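Local coordinates for protein probable 3-hydroxyisobutyrate dehydrogenase (Pseudomonas aeruginosa, PDB 3OBB) that oxidises L-serine and methyl-L-serine with NAD+ as acceptor, acts only weakly on beta-hydroxyisobutyrate, and assembles as a homotetramer built as a dimer of dimers, at residues A[182-187]-A[288-293]; A[178-183]-A[244-249]; A[223-228]-A[293-298]. All coordinates share one frame; numbering follows the deposited sequence.

Contact 1: residues A[182-187]-A[288-293]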
loop_
_atom_site.group_PDB
_atom_site.type_symbol
_atom_site.label_atom_id
_atom_site.label_comp_id
_atom_site.label_asym_id
_atom_site.label_seq_id
_atom_site.Cartn_x
_atom_site.Cartn_y
_atom_site.Cartn_z
ATOM N N VAL A 182 -0.065 -12.264 2.387
ATOM C CA VAL A 182 -1.132 -11.458 1.788
ATOM C C VAL A 182 -2.491 -12.033 2.140
ATOM O O VAL A 182 -3.382 -11.279 2.548
ATOM C CB VAL A 182 -0.941 -11.435 0.278
ATOM C CG1 VAL A 182 -2.189 -10.932 -0.463
ATOM C CG2 VAL A 182 0.357 -10.649 -0.050
ATOM N N LEU A 183 -2.678 -13.361 2.003
ATOM C CA LEU A 183 -4.012 -13.871 2.310
ATOM C C LEU A 183 -4.352 -13.820 3.792
ATOM O O LEU A 183 -5.534 -13.681 4.159
ATOM C CB LEU A 183 -4.294 -15.260 1.692
ATOM C CG LEU A 183 -3.434 -16.405 2.076
ATOM C CD1 LEU A 183 -4.013 -17.002 3.381
ATOM C CD2 LEU A 183 -3.410 -17.429 0.901
HETATM N N MSE A 184 -3.322 -13.919 4.622
HETATM C CA MSE A 184 -3.500 -13.824 6.070
HETATM C C MSE A 184 -3.893 -12.398 6.520
HETATM O O MSE A 184 -4.808 -12.192 7.342
HETATM C CB MSE A 184 -2.266 -14.336 6.840
HETATM C CG MSE A 184 -2.405 -14.194 8.360
HETATM SE SE MSE A 184 -3.832 -15.340 9.105
HETATM C CE MSE A 184 -2.993 -17.073 9.051
ATOM N N ILE A 185 -3.242 -11.395 5.964
ATOM C CA ILE A 185 -3.639 -10.027 6.328
ATOM C C ILE A 185 -4.997 -9.701 5.730
ATOM O O ILE A 185 -5.861 -9.127 6.404
ATOM C CB ILE A 185 -2.571 -8.998 5.911
ATOM C CG1 ILE A 185 -1.235 -9.401 6.542
ATOM C CG2 ILE A 185 -2.978 -7.580 6.379
ATOM C CD1 ILE A 185 -0.094 -8.422 6.247
ATOM N N GLY A 186 -5.189 -10.097 4.464
ATOM C CA GLY A 186 -6.478 -9.981 3.820
ATOM C C GLY A 186 -7.559 -10.573 4.720
ATOM O O GLY A 186 -8.571 -9.929 4.976
ATOM N N THR A 187 -7.349 -11.784 5.218
ATOM C CA THR A 187 -8.335 -12.462 6.045
ATOM C C THR A 187 -8.608 -11.741 7.396
ATOM O O THR A 187 -9.762 -11.505 7.786
ATOM C CB THR A 187 -7.983 -13.984 6.231
ATOM O OG1 THR A 187 -7.851 -14.627 4.933
ATOM C CG2 THR A 187 -9.097 -14.696 7.042
ATOM N N SER A 288 -0.293 -14.985 12.628
ATOM C CA SER A 288 -1.692 -14.511 12.584
ATOM C C SER A 288 -2.010 -13.393 13.597
ATOM O O SER A 288 -3.086 -12.800 13.549
ATOM C CB SER A 288 -2.713 -15.677 12.625
ATOM O OG SER A 288 -2.761 -16.317 13.887
ATOM N N VAL A 289 -1.054 -13.084 14.470
ATOM C CA VAL A 289 -1.109 -11.940 15.405
ATOM C C VAL A 289 -1.321 -10.604 14.667
ATOM O O VAL A 289 -1.753 -9.589 15.262
ATOM C CB VAL A 289 0.152 -11.885 16.311
ATOM C CG1 VAL A 289 1.379 -11.274 15.552
ATOM C CG2 VAL A 289 -0.143 -11.126 17.599
ATOM N N VAL A 290 -1.116 -10.641 13.350
ATOM C CA VAL A 290 -1.433 -9.498 12.507
ATOM C C VAL A 290 -2.884 -9.058 12.749
ATOM O O VAL A 290 -3.194 -7.890 12.565
ATOM C CB VAL A 290 -1.103 -9.815 11.005
ATOM C CG1 VAL A 290 -2.147 -10.738 10.373
ATOM C CG2 VAL A 290 -0.894 -8.546 10.177
ATOM N N GLN A 291 -3.750 -9.992 13.179
ATOM C CA GLN A 291 -5.138 -9.686 13.587
ATOM C C GLN A 291 -5.237 -8.478 14.525
ATOM O O GLN A 291 -6.172 -7.705 14.432
ATOM C CB GLN A 291 -5.831 -10.917 14.237
ATOM C CG GLN A 291 -7.379 -10.773 14.418
ATOM C CD GLN A 291 -8.116 -10.635 13.085
ATOM O OE1 GLN A 291 -8.488 -11.624 12.465
ATOM N NE2 GLN A 291 -8.331 -9.404 12.647
ATOM N N LYS A 292 -4.261 -8.321 15.419
ATOM C CA LYS A 292 -4.256 -7.274 16.432
ATOM C C LYS A 292 -4.178 -5.849 15.843
ATOM O O LYS A 292 -4.678 -4.867 16.449
ATOM C CB LYS A 292 -3.075 -7.493 17.375
ATOM C CG LYS A 292 -3.216 -8.713 18.292
ATOM C CD LYS A 292 -2.295 -8.549 19.509
ATOM C CE LYS A 292 -2.300 -9.776 20.416
ATOM N NZ LYS A 292 -3.535 -9.657 21.252
ATOM N N LEU A 293 -3.530 -5.722 14.693
ATOM C CA LEU A 293 -3.572 -4.443 13.962
ATOM C C LEU A 293 -5.013 -3.948 13.725
ATOM O O LEU A 293 -5.292 -2.743 13.825
ATOM C CB LEU A 293 -2.835 -4.568 12.622
ATOM C CG LEU A 293 -1.304 -4.722 12.683
ATOM C CD1 LEU A 293 -0.737 -4.666 11.268
ATOM C CD2 LEU A 293 -0.697 -3.626 13.556
#
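The backbones of 182-187 and 288-293 come closest where CA of Ile185 lies 6.6 Å from CA of Val290. A second close pair is Met184 and Ser288. The first segment is helical; the second passes through a short 3-10 turn. No hydrogen bond joins them, and the contact is apolar. Val290 points at the helix and divides its two methyls between neighbouring residues. Its CG2 lies 3.7 Å from Ile185 CG1, and the two side chains meet at about a right angle. Its CG1 rests 4.0 Å from Met184 CG. Met184, a selenomethionine, leaves the helix with CG anti to the backbone N (chi1 178°). It then bends twice, at chi2 and chi3. This carries its SE to 3.7 Å from Ser288 CB, and its CE methyl lies 3.8 Å from Ser288 CB. Ser288 thus offers its methylene here, while its OG hydrogen-bonds Asp286. The contact lies inside the helical C-terminal domain, where the long helix 168-196 packs against the end of the chain. Ile185 also meets Met266 of the second subunit. Helix 216-220 packs on Met184. Helix 265-279 covers Ile185 and Val290, through Leu273, Tyr274 and Leu277.

Contact 2: residues A[178-183]-A[244-249]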
loop_
_atom_site.group_PDB
_atom_site.type_symbol
_atom_site.label_atom_id
_atom_site.label_comp_id
_atom_site.label_asym_id
_atom_site.label_seq_id
_atom_site.Cartn_x
_atom_site.Cartn_y
_atom_site.Cartn_z
ATOM N N GLN A 178 5.004 -15.457 0.539
ATOM C CA GLN A 178 4.537 -14.096 0.332
ATOM C C GLN A 178 3.019 -14.045 0.074
ATOM O O GLN A 178 2.300 -13.166 0.585
ATOM C CB GLN A 178 5.293 -13.403 -0.790
ATOM C CG GLN A 178 4.899 -11.932 -0.906
ATOM C CD GLN A 178 5.725 -11.177 -1.957
ATOM O OE1 GLN A 178 5.730 -11.541 -3.143
ATOM N NE2 GLN A 178 6.402 -10.126 -1.531
ATOM N N LEU A 179 2.538 -14.982 -0.740
ATOM C CA LEU A 179 1.116 -15.089 -0.981
ATOM C C LEU A 179 0.351 -15.425 0.341
ATOM O O LEU A 179 -0.705 -14.854 0.610
ATOM C CB LEU A 179 0.809 -16.088 -2.105
ATOM C CG LEU A 179 -0.687 -16.288 -2.414
ATOM C CD1 LEU A 179 -1.436 -14.957 -2.714
ATOM C CD2 LEU A 179 -0.843 -17.197 -3.608
ATOM N N LEU A 180 0.902 -16.323 1.149
ATOM C CA LEU A 180 0.315 -16.622 2.470
ATOM C C LEU A 180 0.166 -15.372 3.345
ATOM O O LEU A 180 -0.852 -15.203 4.026
ATOM C CB LEU A 180 1.178 -17.633 3.239
ATOM C CG LEU A 180 0.849 -17.895 4.723
ATOM C CD1 LEU A 180 -0.598 -18.252 4.968
ATOM C CD2 LEU A 180 1.843 -18.946 5.406
ATOM N N ALA A 181 1.172 -14.509 3.321
ATOM C CA ALA A 181 1.161 -13.340 4.158
ATOM C C ALA A 181 0.040 -12.438 3.697
ATOM O O ALA A 181 -0.707 -11.895 4.493
ATOM C CB ALA A 181 2.517 -12.597 4.093
ATOM N N VAL A 182 -0.065 -12.264 2.387
ATOM C CA VAL A 182 -1.132 -11.458 1.788
ATOM C C VAL A 182 -2.491 -12.033 2.140
ATOM O O VAL A 182 -3.382 -11.279 2.548
ATOM C CB VAL A 182 -0.941 -11.435 0.278
ATOM C CG1 VAL A 182 -2.189 -10.932 -0.463
ATOM C CG2 VAL A 182 0.357 -10.649 -0.050
ATOM N N LEU A 183 -2.678 -13.361 2.003
ATOM C CA LEU A 183 -4.012 -13.871 2.310
ATOM C C LEU A 183 -4.352 -13.820 3.792
ATOM O O LEU A 183 -5.534 -13.681 4.159
ATOM C CB LEU A 183 -4.294 -15.260 1.692
ATOM C CG LEU A 183 -3.434 -16.405 2.076
ATOM C CD1 LEU A 183 -4.013 -17.002 3.381
ATOM C CD2 LEU A 183 -3.410 -17.429 0.901
ATOM N N GLN A 244 8.286 -12.960 13.134
ATOM C CA GLN A 244 9.644 -12.560 12.739
ATOM C C GLN A 244 10.116 -13.391 11.551
ATOM O O GLN A 244 10.732 -12.848 10.622
ATOM C CB GLN A 244 10.622 -12.673 13.904
ATOM C CG GLN A 244 12.021 -12.189 13.574
ATOM C CD GLN A 244 12.955 -12.296 14.796
ATOM O OE1 GLN A 244 12.653 -13.008 15.764
ATOM N NE2 GLN A 244 14.097 -11.618 14.732
ATOM N N LEU A 245 9.800 -14.688 11.572
ATOM C CA LEU A 245 10.090 -15.592 10.454
ATOM C C LEU A 245 9.286 -15.272 9.181
ATOM O O LEU A 245 9.834 -15.306 8.059
ATOM C CB LEU A 245 9.843 -17.046 10.856
ATOM C CG LEU A 245 10.802 -17.633 11.899
ATOM C CD1 LEU A 245 10.382 -19.072 12.257
ATOM C CD2 LEU A 245 12.256 -17.570 11.411
HETATM N N MSE A 246 7.993 -14.979 9.340
HETATM C CA MSE A 246 7.228 -14.464 8.212
HETATM C C MSE A 246 7.868 -13.177 7.631
HETATM O O MSE A 246 7.949 -13.031 6.412
HETATM C CB MSE A 246 5.770 -14.215 8.606
HETATM C CG MSE A 246 4.930 -13.629 7.465
HETATM SE SE MSE A 246 5.047 -14.755 5.844
HETATM C CE MSE A 246 3.525 -15.804 6.352
ATOM N N ALA A 247 8.323 -12.254 8.490
ATOM C CA ALA A 247 8.952 -10.995 8.020
ATOM C C ALA A 247 10.239 -11.296 7.252
ATOM O O ALA A 247 10.541 -10.647 6.252
ATOM C CB ALA A 247 9.263 -10.065 9.192
ATOM N N LYS A 248 10.992 -12.290 7.723
ATOM C CA LYS A 248 12.204 -12.743 7.050
ATOM C C LYS A 248 11.861 -13.236 5.639
ATOM O O LYS A 248 12.442 -12.773 4.652
ATOM C CB LYS A 248 12.879 -13.842 7.871
ATOM C CG LYS A 248 14.093 -14.545 7.193
ATOM C CD LYS A 248 13.771 -15.981 6.689
ATOM C CE LYS A 248 13.316 -16.970 7.814
ATOM N NZ LYS A 248 12.424 -18.106 7.307
ATOM N N ASP A 249 10.918 -14.177 5.568
ATOM C CA ASP A 249 10.468 -14.785 4.304
ATOM C C ASP A 249 10.009 -13.737 3.318
ATOM O O ASP A 249 10.294 -13.823 2.150
ATOM C CB ASP A 249 9.321 -15.774 4.583
ATOM C CG ASP A 249 9.826 -17.124 5.153
ATOM O OD1 ASP A 249 11.070 -17.298 5.264
ATOM O OD2 ASP A 249 9.008 -18.016 5.478
#
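This is a buried, apolar helix-to-helix contact in the all-helical C-terminal domain of the 6-phosphogluconate dehydrogenase type. This domain follows the Rossmann-type NAD-binding domain. Helix 168-196 contributes 178-183 and helix 243-260 contributes 244-249. Their closest CA atoms, of Ala181 and Met246, are 7.4 Å apart. Met246, a selenomethionine, bridges that gap and provides both cross-contacts. Its CG lies beside the carbonyl carbon (chi1 178°), and the chain runs out toward the other helix. Bends at chi2 and chi3 then turn its end across two consecutive residues. SE lies 3.8 Å from the small Ala181 CB. CE reaches the isobutyl branch of Leu180, 3.7 Å from CD2 and nearly as close to CG. Helix 265-279 packs against the same group, with Ala270 on Ala181 and Tyr274 on Met246. Trp216 of helix 216-220 touches Leu180, and so does Ser212 of the second subunit.

The active site is close by. The side chain of Leu180 is about 8 Å from that of the active-site Lys173, on the same helix. It is also about 4 Å from a bound molecule of the buffer HEPES. Lys248, an NAD+-binding residue, lies two positions after Met246 but points elsewhere. The two helices are also joined by a polar link beside this apolar patch: Asp249 OD2 is hydrogen-bonded to Asn177 ND2, just before 178-183. The other oxygen of this carboxylate serves Lys248. Lys248 NZ forms a salt bridge with Asp249 OD1 at 2.6 Å, meeting it from above the carboxylate plane, 37° out of it.

Contact 3: residues A[223-228]-A[293-298]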
loop_
_atom_site.group_PDB
_atom_site.type_symbol
_atom_site.label_atom_id
_atom_site.label_comp_id
_atom_site.label_asym_id
_atom_site.label_seq_id
_atom_site.Cartn_x
_atom_site.Cartn_y
_atom_site.Cartn_z
ATOM N N PRO A 223 -7.386 -16.202 11.747
ATOM C CA PRO A 223 -6.744 -15.261 12.691
ATOM C C PRO A 223 -7.596 -14.660 13.814
ATOM O O PRO A 223 -7.043 -13.978 14.684
ATOM C CB PRO A 223 -6.241 -14.151 11.761
ATOM C CG PRO A 223 -7.243 -14.138 10.670
ATOM C CD PRO A 223 -7.537 -15.576 10.410
ATOM N N TRP A 224 -8.904 -14.920 13.820
ATOM C CA TRP A 224 -9.841 -14.349 14.825
ATOM C C TRP A 224 -10.012 -15.262 16.034
ATOM O O TRP A 224 -10.414 -16.415 15.864
ATOM C CB TRP A 224 -11.222 -14.071 14.217
ATOM C CG TRP A 224 -12.026 -13.130 15.091
ATOM C CD1 TRP A 224 -12.855 -13.473 16.121
ATOM C CD2 TRP A 224 -12.045 -11.705 15.024
ATOM N NE1 TRP A 224 -13.413 -12.346 16.677
ATOM C CE2 TRP A 224 -12.906 -11.247 16.040
ATOM C CE3 TRP A 224 -11.381 -10.762 14.231
ATOM C CZ2 TRP A 224 -13.140 -9.883 16.273
ATOM C CZ3 TRP A 224 -11.618 -9.413 14.462
ATOM C CH2 TRP A 224 -12.483 -8.991 15.482
ATOM N N PRO A 225 -9.668 -14.770 17.247
ATOM C CA PRO A 225 -9.658 -15.634 18.450
ATOM C C PRO A 225 -10.991 -16.295 18.617
ATOM O O PRO A 225 -12.022 -15.628 18.434
ATOM C CB PRO A 225 -9.428 -14.640 19.615
ATOM C CG PRO A 225 -8.491 -13.566 18.961
ATOM C CD PRO A 225 -9.195 -13.400 17.565
ATOM N N GLY A 226 -10.976 -17.593 18.933
ATOM C CA GLY A 226 -12.251 -18.314 19.171
ATOM C C GLY A 226 -12.887 -18.926 17.925
ATOM O O GLY A 226 -13.737 -19.803 18.043
ATOM N N VAL A 227 -12.474 -18.502 16.730
ATOM C CA VAL A 227 -13.068 -19.102 15.536
ATOM C C VAL A 227 -12.654 -20.567 15.373
ATOM O O VAL A 227 -13.521 -21.455 15.317
ATOM C CB VAL A 227 -12.880 -18.256 14.261
ATOM C CG1 VAL A 227 -13.379 -19.026 13.015
ATOM C CG2 VAL A 227 -13.688 -16.972 14.404
HETATM N N MSE A 228 -11.350 -20.837 15.357
HETATM C CA MSE A 228 -10.874 -22.227 15.422
HETATM C C MSE A 228 -10.172 -22.410 16.735
HETATM O O MSE A 228 -9.162 -21.755 17.005
HETATM C CB MSE A 228 -9.889 -22.547 14.311
HETATM C CG MSE A 228 -10.516 -22.619 12.964
HETATM SE SE MSE A 228 -9.110 -22.867 11.628
HETATM C CE MSE A 228 -10.354 -22.789 10.203
ATOM N N LEU A 293 -3.530 -5.722 14.693
ATOM C CA LEU A 293 -3.572 -4.443 13.962
ATOM C C LEU A 293 -5.013 -3.948 13.725
ATOM O O LEU A 293 -5.292 -2.743 13.825
ATOM C CB LEU A 293 -2.835 -4.568 12.622
ATOM C CG LEU A 293 -1.304 -4.722 12.683
ATOM C CD1 LEU A 293 -0.737 -4.666 11.268
ATOM C CD2 LEU A 293 -0.697 -3.626 13.556
ATOM N N PHE A 294 -5.935 -4.884 13.483
ATOM C CA PHE A 294 -7.313 -4.543 13.075
ATOM C C PHE A 294 -8.373 -4.660 14.152
ATOM O O PHE A 294 -9.444 -4.058 14.016
ATOM C CB PHE A 294 -7.725 -5.401 11.878
ATOM C CG PHE A 294 -6.690 -5.444 10.804
ATOM C CD1 PHE A 294 -5.915 -6.581 10.622
ATOM C CD2 PHE A 294 -6.474 -4.334 10.003
ATOM C CE1 PHE A 294 -4.954 -6.632 9.637
ATOM C CE2 PHE A 294 -5.496 -4.362 9.014
ATOM C CZ PHE A 294 -4.732 -5.516 8.838
ATOM N N ASP A 295 -8.097 -5.458 15.185
ATOM C CA ASP A 295 -9.100 -5.822 16.215
ATOM C C ASP A 295 -8.762 -5.038 17.456
ATOM O O ASP A 295 -7.723 -5.285 18.086
ATOM C CB ASP A 295 -9.068 -7.334 16.504
ATOM C CG ASP A 295 -10.031 -7.783 17.623
ATOM O OD1 ASP A 295 -9.930 -9.006 17.955
ATOM O OD2 ASP A 295 -10.883 -6.988 18.148
ATOM N N PRO A 296 -9.642 -4.076 17.808
ATOM C CA PRO A 296 -9.407 -3.154 18.923
ATOM C C PRO A 296 -9.612 -3.799 20.291
ATOM O O PRO A 296 -9.043 -3.343 21.280
ATOM C CB PRO A 296 -10.452 -2.064 18.694
ATOM C CG PRO A 296 -11.609 -2.774 17.972
ATOM C CD PRO A 296 -10.931 -3.820 17.117
ATOM N N THR A 297 -10.403 -4.861 20.341
ATOM C CA THR A 297 -10.815 -5.447 21.614
ATOM C C THR A 297 -9.922 -6.626 21.986
ATOM O O THR A 297 -10.385 -7.589 22.605
ATOM C CB THR A 297 -12.277 -5.958 21.556
ATOM O OG1 THR A 297 -12.309 -7.189 20.821
ATOM C CG2 THR A 297 -13.213 -4.927 20.886
ATOM N N GLN A 298 -8.649 -6.579 21.620
ATOM C CA GLN A 298 -7.809 -7.740 21.901
ATOM C C GLN A 298 -7.014 -7.652 23.209
ATOM O O GLN A 298 -7.333 -8.355 24.181
ATOM C CB GLN A 298 -6.931 -8.098 20.697
ATOM C CG GLN A 298 -7.594 -9.157 19.839
ATOM C CD GLN A 298 -6.616 -10.127 19.232
ATOM O OE1 GLN A 298 -5.543 -10.368 19.781
ATOM N NE2 GLN A 298 -6.974 -10.688 18.088
#
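Trp224 meets Asp295 just after Pro223, at the start of the loop segment 223-228. The carboxylate lies at the CZ2-CH2 rim of the indole, on one face, with OD1 above the rim and OD2 beyond it; the two planes are 14° apart. Asp295 CG is 3.5 Å from Trp224 CH2. OD1 stands 3.6 Å above the ring plane. This is close, nearly parallel van der Waals contact between carboxylate and indole, with no hydrogen bond across. Pro225 follows and puts its ring against the amide end of Gln298. Its CG is 3.4 Å from Gln298 NE2, which hydrogen-bonds Tyr237 OH and makes a weak bond to Asp295 OD1. Tyr237 OH also bonds Pro223 O. Gln298 OE1 is held by Lys292. Gly226 has a positive phi of 89°, suited to glycine, and Val227 N closes the turn on Trp224 O.

Asp295 is fixed from its own side of the contact. Its OD2 takes two bonds from Thr297, one from OG1 at 3.0 Å on the syn side and one from the backbone N at 3.1 Å, above the carboxylate plane. The contact joins the loop after helix 216-220 to the C-terminal tail, away from the annotated sites. Asp295 OD2 accepting from Thr297 N makes an Asx turn, just beyond helix 291-294.

Contacts 1 and 2 are core contacts on helix 168-196, sharing Val182 and Leu183, with centres about 10 Å apart. In each, a bent selenomethionine carries much of an apolar fit, and both touch the second subunit. Contact 2 lies nearer the centre of the chain and close to the active-site Lys173. Contact 1 lies further out, away from the annotated sites. Contact 3 is only partly buried and more polar: a carboxylate and an amide meet an indole and a proline. It shares Leu293 with contact 1 and touches it: Ile185 packs on Phe294, Gln291 on Trp224, and Lys292 probably hydrogen-bonds Gln298. Contacts 2 and 3 do not touch.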